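Local coordinates for N-acetyltransferase domain-containing protein (Pyrococcus horikoshii, PDB 1WWZ), which binds acetyl-coenzyme A and probably acts as a GNAT-family acyltransferase, although its natural substrate is unknown, at residues 131-136 / 151-156; 68-73 / 108-113; 15-20 / 41-46; 31-36 / 147-152. All coordinates share one frame; numbering follows the deposited sequence.

In the fold
The four contacts tie together a GNAT fold built on one mixed sheet. Contact 3 (helices 14-27 and 38-53), contact 2 (strand 65-78 with helix 102-115) and contact 1 (helix 130-138 with strand 150-156) follow in series along the chain. Contact 4 joins the short helix 32-35, between the two helices of contact 3, to the start of strand 150-156, which it shares with contact 1; contact 2 is nested within the loop it closes. Centres of contacts 1 and 3 lie about 24 Å apart on opposite sides of the chain's centre. Contacts 2 and 3 touch through Phe69, and contacts 1 and 4 both include residues of the acetyl-coenzyme A pocket.

Contact 1 of 4, residues 131-136 / 151-156. With ACO (acetyl coenzyme *a), chain C.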
# COMPACT_ATOMS: atom_id res chain seq x y z
N GLY A 131 -16.47 -11.68 0.97
CA GLY A 131 -15.12 -11.51 0.46
C GLY A 131 -14.60 -10.10 0.65
O GLY A 131 -13.49 -9.89 1.15
N ALA A 132 -15.41 -9.12 0.25
CA ALA A 132 -15.02 -7.72 0.39
C ALA A 132 -14.91 -7.36 1.87
O ALA A 132 -13.97 -6.69 2.29
CB ALA A 132 -16.04 -6.82 -0.30
N MET A 133 -15.88 -7.81 2.67
CA MET A 133 -15.85 -7.51 4.09
C MET A 133 -14.61 -8.10 4.77
O MET A 133 -14.06 -7.50 5.69
CB MET A 133 -17.13 -7.99 4.78
CG MET A 133 -18.37 -7.22 4.34
SD MET A 133 -19.83 -7.62 5.32
CE MET A 133 -20.19 -9.23 4.72
N ASN A 134 -14.18 -9.27 4.32
CA ASN A 134 -12.98 -9.89 4.89
C ASN A 134 -11.78 -9.00 4.60
O ASN A 134 -10.96 -8.74 5.48
CB ASN A 134 -12.75 -11.29 4.30
CG ASN A 134 -11.44 -11.92 4.79
OD1 ASN A 134 -11.17 -11.95 5.99
ND2 ASN A 134 -10.64 -12.41 3.86
N LEU A 135 -11.68 -8.54 3.36
CA LEU A 135 -10.58 -7.67 2.97
C LEU A 135 -10.60 -6.38 3.80
O LEU A 135 -9.57 -5.96 4.33
CB LEU A 135 -10.66 -7.33 1.47
CG LEU A 135 -9.61 -6.36 0.93
CD1 LEU A 135 -8.21 -6.83 1.32
CD2 LEU A 135 -9.74 -6.25 -0.58
N TYR A 136 -11.76 -5.76 3.91
CA TYR A 136 -11.86 -4.52 4.68
C TYR A 136 -11.46 -4.69 6.15
O TYR A 136 -10.77 -3.84 6.72
CB TYR A 136 -13.28 -3.94 4.61
CG TYR A 136 -13.67 -3.44 3.23
CD1 TYR A 136 -12.79 -2.68 2.46
CD2 TYR A 136 -14.95 -3.70 2.72
CE1 TYR A 136 -13.18 -2.18 1.20
CE2 TYR A 136 -15.34 -3.20 1.47
CZ TYR A 136 -14.45 -2.45 0.72
OH TYR A 136 -14.84 -1.94 -0.50
N VAL A 151 -24.43 -3.05 4.57
CA VAL A 151 -23.71 -2.99 5.84
C VAL A 151 -22.73 -1.81 5.80
O VAL A 151 -22.04 -1.60 4.81
CB VAL A 151 -22.89 -4.28 6.07
CG1 VAL A 151 -22.05 -4.15 7.33
CG2 VAL A 151 -23.83 -5.47 6.17
N ARG A 152 -22.69 -1.03 6.89
CA ARG A 152 -21.79 0.11 6.95
C ARG A 152 -20.52 -0.24 7.73
O ARG A 152 -20.59 -0.82 8.82
CB ARG A 152 -22.47 1.32 7.62
CG ARG A 152 -21.63 2.61 7.58
CD ARG A 152 -22.39 3.81 8.16
NE ARG A 152 -22.51 3.76 9.62
CZ ARG A 152 -21.72 4.42 10.46
NH1 ARG A 152 -20.75 5.20 10.01
NH2 ARG A 152 -21.91 4.29 11.77
N MET A 153 -19.38 0.09 7.15
CA MET A 153 -18.10 -0.18 7.79
C MET A 153 -17.33 1.11 7.92
O MET A 153 -17.45 2.02 7.09
CB MET A 153 -17.30 -1.20 6.98
CG MET A 153 -18.00 -2.55 6.88
SD MET A 153 -17.03 -3.83 6.11
CE MET A 153 -15.92 -4.28 7.46
N ILE A 154 -16.52 1.20 8.97
CA ILE A 154 -15.76 2.41 9.22
C ILE A 154 -14.35 2.09 9.71
O ILE A 154 -14.13 1.07 10.36
CB ILE A 154 -16.49 3.28 10.28
CG1 ILE A 154 -16.02 4.73 10.20
CG2 ILE A 154 -16.27 2.71 11.67
CD1 ILE A 154 -16.80 5.55 9.20
N LYS A 155 -13.41 2.96 9.38
CA LYS A 155 -12.04 2.88 9.85
C LYS A 155 -11.59 4.21 10.44
O LYS A 155 -11.66 5.27 9.83
CB LYS A 155 -11.14 2.48 8.68
CG LYS A 155 -9.67 2.34 9.08
CD LYS A 155 -8.77 1.91 7.92
CE LYS A 155 -7.28 1.90 8.30
NZ LYS A 155 -7.05 0.94 9.37
N ARG A 156 -11.14 4.15 11.71
CA ARG A 156 -10.75 5.38 12.38
C ARG A 156 -9.23 5.45 12.56
O ARG A 156 -8.54 4.45 12.68
CB ARG A 156 -11.44 5.42 13.74
CG ARG A 156 -12.97 5.39 13.64
CD ARG A 156 -13.63 5.58 15.01
NE ARG A 156 -15.05 5.22 14.96
CZ ARG A 156 -15.90 6.11 14.41
NH1 ARG A 156 -15.44 7.23 13.90
NH2 ARG A 156 -17.21 5.86 14.42
N1A ACO C . -13.07 -14.62 0.02
C2A ACO C . -12.26 -14.46 1.07
N3A ACO C . -11.33 -13.47 1.23
C4A ACO C . -11.28 -12.58 0.14
C5A ACO C . -12.08 -12.69 -0.98
C6A ACO C . -13.03 -13.79 -1.03
N6A ACO C . -13.84 -13.99 -2.08
N7A ACO C . -11.79 -11.67 -1.88
C8A ACO C . -10.85 -10.99 -1.29
N9A ACO C . -10.48 -11.48 -0.04
C1B ACO C . -9.48 -10.99 0.89
C2B ACO C . -8.27 -11.92 1.08
O2B ACO C . -7.76 -11.66 2.40
C3B ACO C . -7.36 -11.53 -0.11
O3B ACO C . -6.01 -11.84 0.29
P3B ACO C . -5.23 -13.22 0.01
O7A ACO C . -6.04 -14.24 0.75
O8A ACO C . -3.91 -13.02 0.60
O9A ACO C . -5.21 -13.41 -1.45
C4B ACO C . -7.56 -10.04 -0.20
O4B ACO C . -8.85 -9.81 0.45
C5B ACO C . -7.76 -9.49 -1.60
O5B ACO C . -6.83 -9.98 -2.55
P1A ACO C . -6.81 -9.31 -3.99
O1A ACO C . -6.29 -10.31 -4.93
O2A ACO C . -6.05 -8.00 -3.89
O3A ACO C . -8.42 -9.20 -4.28
P2A ACO C . -9.11 -8.62 -5.54
O4A ACO C . -9.96 -9.72 -6.02
O5A ACO C . -8.04 -8.11 -6.44
O6A ACO C . -9.97 -7.42 -5.05
CBP ACO C . -12.40 -6.98 -4.66
CCP ACO C . -11.11 -7.52 -4.09
CDP ACO C . -13.46 -7.05 -3.52
CEP ACO C . -12.19 -5.52 -5.14
CAP ACO C . -12.80 -7.88 -5.89
OAP ACO C . -13.03 -9.21 -5.44
C9P ACO C . -14.08 -7.44 -6.65
O9P ACO C . -14.03 -6.70 -7.62
N8P ACO C . -15.28 -7.93 -6.17
C7P ACO C . -16.60 -7.61 -6.76
C6P ACO C . -17.08 -6.17 -6.50
C5P ACO C . -17.21 -5.86 -5.03
O5P ACO C . -17.80 -6.66 -4.25
N4P ACO C . -16.72 -4.73 -4.57
C3P ACO C . -16.66 -4.08 -3.26
C2P ACO C . -18.03 -3.41 -3.09
S1P ACO C . -18.01 -2.52 -1.44
C ACO C . -17.69 -1.09 -1.91
O ACO C . -17.49 -0.65 -3.14
CH3 ACO C . -17.49 0.29 -1.03
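Met153 reaches from the strand to the helix and meets both Tyr136 and Met133. Its CE lies 3.9 Å from Tyr136 CB, while its SD stands obliquely beside the Tyr136 ring, 5.2 Å from the ring centroid, a Met-aromatic contact. The bend at chi3 (78°) turns the methyl of Met153 toward the helix backbone. Met133 crosses it at about a right angle, with Met133 CG 4.1 Å from Met153 SD. Flexible, polarisable thioethers suit this buried seam, since they can fit around a ring and each other without needing a polar mate.

Tyr136 also reaches the cofactor with the end of its side chain, as do Asn134, Leu135 and Gly131 of the same helix at other points. Tyr136 OH stands 3.3 Å from the thioester carbon C of acetyl-coenzyme A, and the sulfur S1P lies at the edge of its ring. Two residues earlier, Asn134 ND2 donates to adenine N3A, 2.9 Å away and somewhat bent at 144°. Leu135 lays CD1 beside ribose atom O4B, and Gly131 CA lies 3.4 Å from adenine C6A, close enough that a side chain would run into the amino group N6A.

Farther out, Phe141 meets both the Tyr136 ring and Met153, and Val125 and Lys143 pack on Met133. Lys155 forms a salt bridge with another acetyl-coenzyme A.

Apolar packing thus supports the tyrosine from behind while its hydroxyl faces the thioester. That placement is consistent with the tyrosine of many GNAT relatives, thought to assist departure of the coenzyme A thiol.

Contact 2 of 4, residues 68-73 / 108-113; sequences GFIVCD and ITCLDF
The layer between the GNAT sheet and the helix that follows its pyrophosphate-binding loop is filled here by Ile70 and Cys72 of the strand and Cys110 and Phe113 of the helix. The two segments run almost parallel, at 13°, with their axes 9.0 Å apart.

Cys72 and Cys110 point into the narrow middle of this layer. Cys72 SG lies 3.3 Å from Cys110 SG, too far for a disulfide, and 3.4 Å from Cys110 CB, so the two thiols pack as small, polarisable groups. Cys110 has SG opposite its backbone N (chi1 169°), which lays the thiol beside Cys72 SG; its CB, directed at the strand by the helix backbone, meets Ile70 CD1 at 3.6 Å. Ile70 reaches across with an extended chain, as the longer gap at its position demands. A turn along the helix, Phe113 approaches obliquely, its CD2 3.9 Å from Cys72 CB. Small cysteines allow the close approach, and the larger isoleucine and phenylalanine fill the space beside them.

Phe58 and Tyr117 meet the Phe113 ring edge-to-face, and Phe91, whose backbone binds acetyl-coenzyme A, packs on Ile70. On the outer side of the helix, Asp112 forms salt bridges with Arg104 and Lys105 of the second subunit.

Such apolar packing of a helix along the central sheet is typical of the GNAT fold, in which the helix presents its N-terminal end to the cofactor's pyrophosphate.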
# COMPACT_ATOMS: atom_id res chain seq x y z
N GLY A 68 -9.03 -2.72 -12.92
CA GLY A 68 -9.69 -2.51 -11.64
C GLY A 68 -9.66 -1.04 -11.27
O GLY A 68 -8.90 -0.27 -11.84
N PHE A 69 -10.52 -0.64 -10.33
CA PHE A 69 -10.53 0.74 -9.90
C PHE A 69 -11.19 0.92 -8.55
O PHE A 69 -11.90 0.04 -8.07
CB PHE A 69 -11.20 1.64 -10.97
CG PHE A 69 -12.69 1.44 -11.12
CD1 PHE A 69 -13.59 2.24 -10.42
CD2 PHE A 69 -13.19 0.49 -12.01
CE1 PHE A 69 -14.97 2.10 -10.60
CE2 PHE A 69 -14.57 0.35 -12.20
CZ PHE A 69 -15.46 1.15 -11.49
N ILE A 70 -10.91 2.06 -7.93
CA ILE A 70 -11.48 2.37 -6.63
C ILE A 70 -11.76 3.86 -6.64
O ILE A 70 -10.99 4.64 -7.20
CB ILE A 70 -10.51 1.96 -5.48
CG1 ILE A 70 -11.20 2.14 -4.13
CG2 ILE A 70 -9.21 2.76 -5.55
CD1 ILE A 70 -10.46 1.47 -2.96
N VAL A 71 -12.88 4.24 -6.04
CA VAL A 71 -13.29 5.64 -6.00
C VAL A 71 -13.22 6.12 -4.56
O VAL A 71 -13.98 5.67 -3.71
CB VAL A 71 -14.73 5.79 -6.52
CG1 VAL A 71 -15.17 7.25 -6.46
CG2 VAL A 71 -14.81 5.27 -7.95
N CYS A 72 -12.29 7.04 -4.31
CA CYS A 72 -12.04 7.58 -2.97
C CYS A 72 -12.52 9.03 -2.87
O CYS A 72 -12.07 9.89 -3.63
CB CYS A 72 -10.55 7.50 -2.67
SG CYS A 72 -9.80 5.94 -3.23
N ASP A 73 -13.41 9.29 -1.92
CA ASP A 73 -13.97 10.63 -1.73
C ASP A 73 -13.45 11.26 -0.44
O ASP A 73 -13.82 10.83 0.65
CB ASP A 73 -15.50 10.53 -1.66
CG ASP A 73 -16.18 11.87 -1.86
OD1 ASP A 73 -15.57 12.91 -1.54
OD2 ASP A 73 -17.34 11.87 -2.34
N ILE A 108 -4.80 -0.01 -0.55
CA ILE A 108 -3.68 0.65 0.12
C ILE A 108 -3.53 2.06 -0.44
O ILE A 108 -3.31 3.02 0.31
CB ILE A 108 -2.37 -0.15 -0.08
CG1 ILE A 108 -2.45 -1.45 0.74
CG2 ILE A 108 -1.16 0.69 0.34
CD1 ILE A 108 -1.27 -2.40 0.51
N THR A 109 -3.66 2.19 -1.76
CA THR A 109 -3.56 3.49 -2.41
C THR A 109 -4.66 4.40 -1.87
O THR A 109 -4.43 5.57 -1.59
CB THR A 109 -3.73 3.35 -3.94
OG1 THR A 109 -2.65 2.55 -4.46
CG2 THR A 109 -3.71 4.71 -4.61
N CYS A 110 -5.86 3.84 -1.74
CA CYS A 110 -7.00 4.58 -1.22
C CYS A 110 -6.77 5.06 0.21
O CYS A 110 -7.04 6.21 0.54
CB CYS A 110 -8.26 3.70 -1.26
SG CYS A 110 -9.67 4.40 -0.37
N LEU A 111 -6.27 4.17 1.06
CA LEU A 111 -6.02 4.52 2.45
C LEU A 111 -4.97 5.62 2.57
O LEU A 111 -5.10 6.52 3.40
CB LEU A 111 -5.59 3.29 3.25
CG LEU A 111 -6.66 2.20 3.40
CD1 LEU A 111 -6.19 1.15 4.39
CD2 LEU A 111 -7.96 2.82 3.88
N ASP A 112 -3.94 5.55 1.74
CA ASP A 112 -2.87 6.54 1.74
C ASP A 112 -3.41 7.89 1.25
O ASP A 112 -3.10 8.93 1.81
CB ASP A 112 -1.72 6.09 0.84
CG ASP A 112 -0.60 7.11 0.77
OD1 ASP A 112 0.11 7.28 1.77
OD2 ASP A 112 -0.45 7.74 -0.30
N PHE A 113 -4.21 7.86 0.19
CA PHE A 113 -4.79 9.09 -0.35
C PHE A 113 -5.71 9.77 0.66
O PHE A 113 -5.52 10.94 0.99
CB PHE A 113 -5.58 8.78 -1.63
CG PHE A 113 -6.31 9.96 -2.19
CD1 PHE A 113 -5.62 11.01 -2.79
CD2 PHE A 113 -7.70 10.03 -2.11
CE1 PHE A 113 -6.31 12.11 -3.30
CE2 PHE A 113 -8.40 11.13 -2.62
CZ PHE A 113 -7.70 12.17 -3.22

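Contact 3 of 4, residues 15-20 / 41-46; sequences KALNEL and YARNYI
Leu20 N and Ile46 N, on two residues whose side chains meet between the helices, are both held by ordinary helical bonds: Leu20 N donates to Ala16 O at 2.9 Å, and Ile46 N donates to Ala42 O at 2.9 Å. With the backbones satisfied in this way, the meeting itself is apolar and no hydrogen bond crosses it.

The segments cross at 121°, with axes 10.1 Å apart. Ile46 is the centrepiece, a branched residue that can touch two neighbours at once. Its CG2 lies 3.7 Å from Leu17 CD1 and 4.0 Å from Leu20 CD1, while its other branch carries CD1 to 4.0 Å from Leu20 CB. Leu17 has CG turned opposite its backbone N (chi1 178°), which sends the two methyls outward to different partners. CD1 goes to Ile46, and CD2 stops 4.0 Å from Arg43 CG, the aliphatic part of a chain that crosses the leucine at about a right angle. A valine in place of Ile46 would probably leave Leu20 CB without its methyl neighbour and open a gap between the helices.

Below, Phe69 and Phe57 of the sheet touch both Leu20 and Ile46, whereas Leu12 adds to the packing on Leu17 and Leu20.

The chemistry is a graded one: Leu20 and Ile46 seal the side facing the sheet, while Leu17 and the oily stem of Arg43, an arginine with a charged head, close the partly exposed border.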
# COMPACT_ATOMS: atom_id res chain seq x y z
N LYS A 15 -14.06 6.55 -23.97
CA LYS A 15 -13.21 5.37 -24.03
C LYS A 15 -12.93 4.80 -22.64
O LYS A 15 -13.13 3.62 -22.38
CB LYS A 15 -11.89 5.72 -24.73
CG LYS A 15 -10.82 4.64 -24.63
CD LYS A 15 -9.56 5.05 -25.39
CE LYS A 15 -8.40 4.11 -25.09
NZ LYS A 15 -7.25 4.85 -24.50
N ALA A 16 -12.47 5.67 -21.74
CA ALA A 16 -12.16 5.26 -20.37
C ALA A 16 -13.41 4.74 -19.68
O ALA A 16 -13.37 3.72 -19.00
CB ALA A 16 -11.58 6.44 -19.60
N LEU A 17 -14.52 5.45 -19.86
CA LEU A 17 -15.78 5.07 -19.25
C LEU A 17 -16.17 3.67 -19.70
O LEU A 17 -16.63 2.86 -18.89
CB LEU A 17 -16.87 6.07 -19.65
CG LEU A 17 -18.28 5.79 -19.12
CD1 LEU A 17 -18.27 5.74 -17.59
CD2 LEU A 17 -19.23 6.87 -19.61
N ASN A 18 -15.97 3.39 -20.98
CA ASN A 18 -16.30 2.08 -21.53
C ASN A 18 -15.49 0.99 -20.84
O ASN A 18 -16.02 -0.07 -20.49
CB ASN A 18 -16.02 2.06 -23.04
CG ASN A 18 -16.80 0.99 -23.77
OD1 ASN A 18 -18.02 1.07 -23.88
ND2 ASN A 18 -16.10 -0.03 -24.25
N GLU A 19 -14.20 1.24 -20.65
CA GLU A 19 -13.32 0.27 -19.99
C GLU A 19 -13.74 0.05 -18.54
O GLU A 19 -13.75 -1.08 -18.06
CB GLU A 19 -11.87 0.76 -20.00
CG GLU A 19 -11.21 0.79 -21.36
CD GLU A 19 -9.75 1.21 -21.27
OE1 GLU A 19 -8.99 0.54 -20.55
OE2 GLU A 19 -9.38 2.21 -21.92
N LEU A 20 -14.07 1.14 -17.85
CA LEU A 20 -14.49 1.04 -16.46
C LEU A 20 -15.77 0.23 -16.37
O LEU A 20 -15.94 -0.58 -15.45
CB LEU A 20 -14.69 2.43 -15.86
CG LEU A 20 -13.41 3.24 -15.65
CD1 LEU A 20 -13.76 4.66 -15.26
CD2 LEU A 20 -12.54 2.59 -14.58
N TYR A 41 -26.82 0.84 -15.69
CA TYR A 41 -26.70 1.09 -14.26
C TYR A 41 -25.25 1.45 -13.95
O TYR A 41 -24.97 2.45 -13.28
CB TYR A 41 -27.09 -0.16 -13.45
CG TYR A 41 -26.96 0.01 -11.96
CD1 TYR A 41 -28.07 0.28 -11.16
CD2 TYR A 41 -25.72 -0.07 -11.33
CE1 TYR A 41 -27.95 0.45 -9.78
CE2 TYR A 41 -25.58 0.10 -9.96
CZ TYR A 41 -26.70 0.36 -9.19
OH TYR A 41 -26.57 0.53 -7.83
N ALA A 42 -24.33 0.62 -14.45
CA ALA A 42 -22.91 0.83 -14.24
C ALA A 42 -22.46 2.17 -14.79
O ALA A 42 -21.75 2.91 -14.12
CB ALA A 42 -22.11 -0.30 -14.90
N ARG A 43 -22.88 2.48 -16.01
CA ARG A 43 -22.51 3.75 -16.64
C ARG A 43 -22.95 4.94 -15.79
O ARG A 43 -22.16 5.85 -15.54
CB ARG A 43 -23.12 3.86 -18.04
CG ARG A 43 -22.69 5.11 -18.80
CD ARG A 43 -23.26 5.18 -20.22
NE ARG A 43 -22.83 4.06 -21.06
CZ ARG A 43 -23.45 2.88 -21.12
NH1 ARG A 43 -24.53 2.66 -20.39
NH2 ARG A 43 -22.98 1.93 -21.91
N ASN A 44 -24.20 4.93 -15.35
CA ASN A 44 -24.71 6.02 -14.54
C ASN A 44 -24.03 6.15 -13.19
O ASN A 44 -23.74 7.26 -12.74
CB ASN A 44 -26.22 5.89 -14.36
CG ASN A 44 -26.97 5.91 -15.67
OD1 ASN A 44 -26.57 6.60 -16.61
ND2 ASN A 44 -28.07 5.16 -15.74
N TYR A 45 -23.78 5.03 -12.52
CA TYR A 45 -23.13 5.11 -11.22
C TYR A 45 -21.69 5.60 -11.35
O TYR A 45 -21.25 6.45 -10.58
CB TYR A 45 -23.15 3.76 -10.50
CG TYR A 45 -22.67 3.87 -9.07
CD1 TYR A 45 -23.26 4.79 -8.20
CD2 TYR A 45 -21.62 3.09 -8.59
CE1 TYR A 45 -22.81 4.93 -6.90
CE2 TYR A 45 -21.16 3.23 -7.28
CZ TYR A 45 -21.76 4.16 -6.44
OH TYR A 45 -21.32 4.31 -5.15
N ILE A 46 -20.97 5.08 -12.34
CA ILE A 46 -19.59 5.49 -12.55
C ILE A 46 -19.49 6.98 -12.88
O ILE A 46 -18.59 7.67 -12.40
CB ILE A 46 -18.93 4.64 -13.66
CG1 ILE A 46 -18.83 3.18 -13.19
CG2 ILE A 46 -17.54 5.18 -13.99
CD1 ILE A 46 -18.30 2.22 -14.23

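Contact 4 of 4, residues 31-36 / 147-152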
# COMPACT_ATOMS: atom_id res chain seq x y z
N LEU A 31 -23.02 -10.78 -8.50
CA LEU A 31 -23.38 -9.91 -7.39
C LEU A 31 -24.29 -8.78 -7.87
O LEU A 31 -24.26 -7.68 -7.32
CB LEU A 31 -22.12 -9.33 -6.74
CG LEU A 31 -21.33 -10.26 -5.81
CD1 LEU A 31 -19.99 -9.64 -5.49
CD2 LEU A 31 -22.12 -10.49 -4.53
N GLU A 32 -25.10 -9.08 -8.88
CA GLU A 32 -26.02 -8.10 -9.46
C GLU A 32 -26.95 -7.48 -8.42
O GLU A 32 -27.48 -6.39 -8.63
CB GLU A 32 -26.87 -8.75 -10.56
CG GLU A 32 -26.12 -9.22 -11.80
CD GLU A 32 -25.31 -10.49 -11.57
OE1 GLU A 32 -25.54 -11.18 -10.56
OE2 GLU A 32 -24.45 -10.79 -12.42
N GLU A 33 -27.17 -8.18 -7.31
CA GLU A 33 -28.04 -7.68 -6.25
C GLU A 33 -27.49 -6.37 -5.71
O GLU A 33 -28.24 -5.51 -5.24
CB GLU A 33 -28.15 -8.72 -5.12
CG GLU A 33 -28.79 -8.20 -3.83
CD GLU A 33 -29.16 -9.32 -2.86
OE1 GLU A 33 -28.48 -10.37 -2.86
OE2 GLU A 33 -30.12 -9.13 -2.08
N TYR A 34 -26.17 -6.21 -5.80
CA TYR A 34 -25.51 -5.00 -5.32
C TYR A 34 -24.96 -4.16 -6.47
O TYR A 34 -24.96 -2.93 -6.40
CB TYR A 34 -24.36 -5.38 -4.38
CG TYR A 34 -24.77 -6.34 -3.29
CD1 TYR A 34 -25.76 -6.00 -2.37
CD2 TYR A 34 -24.16 -7.59 -3.17
CE1 TYR A 34 -26.15 -6.88 -1.37
CE2 TYR A 34 -24.54 -8.48 -2.16
CZ TYR A 34 -25.53 -8.12 -1.27
OH TYR A 34 -25.89 -8.99 -0.27
N GLY A 35 -24.51 -4.83 -7.52
CA GLY A 35 -23.96 -4.13 -8.67
C GLY A 35 -24.98 -3.65 -9.69
O GLY A 35 -24.63 -2.89 -10.59
N GLY A 36 -26.23 -4.08 -9.55
CA GLY A 36 -27.25 -3.68 -10.50
C GLY A 36 -27.20 -4.52 -11.76
O GLY A 36 -26.28 -5.31 -11.95
N SER A 147 -28.38 -1.10 6.66
CA SER A 147 -29.49 -0.43 6.01
C SER A 147 -29.98 -1.39 4.94
O SER A 147 -29.40 -1.46 3.86
CB SER A 147 -29.04 0.88 5.37
OG SER A 147 -30.12 1.52 4.71
N GLY A 148 -31.04 -2.13 5.25
CA GLY A 148 -31.55 -3.08 4.29
C GLY A 148 -30.51 -4.14 3.98
O GLY A 148 -29.99 -4.79 4.89
N ILE A 149 -30.18 -4.30 2.70
CA ILE A 149 -29.20 -5.29 2.29
C ILE A 149 -27.77 -4.76 2.40
O ILE A 149 -26.81 -5.44 2.03
CB ILE A 149 -29.44 -5.73 0.82
CG1 ILE A 149 -29.12 -4.58 -0.13
CG2 ILE A 149 -30.90 -6.13 0.65
CD1 ILE A 149 -29.29 -4.93 -1.59
N TRP A 150 -27.63 -3.54 2.93
CA TRP A 150 -26.31 -2.93 3.05
C TRP A 150 -25.74 -2.84 4.47
O TRP A 150 -26.46 -2.57 5.43
CB TRP A 150 -26.33 -1.52 2.44
CG TRP A 150 -26.81 -1.48 1.03
CD1 TRP A 150 -28.08 -1.23 0.59
CD2 TRP A 150 -26.03 -1.76 -0.14
NE1 TRP A 150 -28.14 -1.34 -0.77
CE2 TRP A 150 -26.90 -1.67 -1.25
CE3 TRP A 150 -24.69 -2.10 -0.36
CZ2 TRP A 150 -26.46 -1.89 -2.56
CZ3 TRP A 150 -24.26 -2.32 -1.66
CH2 TRP A 150 -25.14 -2.21 -2.75
N VAL A 151 -24.43 -3.05 4.57
CA VAL A 151 -23.71 -2.99 5.84
C VAL A 151 -22.73 -1.81 5.80
O VAL A 151 -22.04 -1.60 4.81
CB VAL A 151 -22.89 -4.28 6.07
CG1 VAL A 151 -22.05 -4.15 7.33
CG2 VAL A 151 -23.83 -5.47 6.17
N ARG A 152 -22.69 -1.03 6.89
CA ARG A 152 -21.79 0.11 6.95
C ARG A 152 -20.52 -0.24 7.73
O ARG A 152 -20.59 -0.82 8.82
CB ARG A 152 -22.47 1.32 7.62
CG ARG A 152 -21.63 2.61 7.58
CD ARG A 152 -22.39 3.81 8.16
NE ARG A 152 -22.51 3.76 9.62
CZ ARG A 152 -21.72 4.42 10.46
NH1 ARG A 152 -20.75 5.20 10.01
NH2 ARG A 152 -21.91 4.29 11.77
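Ile149 and Trp150, which meet Glu33 and Tyr34, are brought forward by a type II' turn running from Ser147 to Trp150. Trp150 N donates to Ser147 O at 2.9 Å, closing the turn, and Gly148 takes the positive phi (62°) that its first corner requires. Ile149 follows; its CG1 sits between the backbone N and carbonyl carbon (chi1 69°), carrying CD1 to 3.7 Å from Tyr34 CE1 and 4.0 Å from Glu33 CG. The carboxylate of Glu33 itself is salt-bridged to Lys128. Trp150 then offers a face to the edge of Tyr34, the six-membered rings 5.3 Å apart between centroids and their planes at 61°, in a T-shaped pair. Trp150 CH2 also approaches Tyr34 CB at 3.6 Å. A broad indole suits this place because it supplies a face wide enough for the tyrosine and for Ile149 CG1 alike. The Tyr34 hydroxyl is hydrogen-bonded to Lys128 N. An alanine at Tyr34 is likely to strip the indole face of its aromatic edge and leave Lys128 N without its hydroxyl partner. Helix 32-35, whose preceding residue Leu31 touches acetyl-coenzyme A, thus packs against the hairpin of strands 142-147 and 150-156, and its Gly35 O accepts from Tyr24 of helix 14-27.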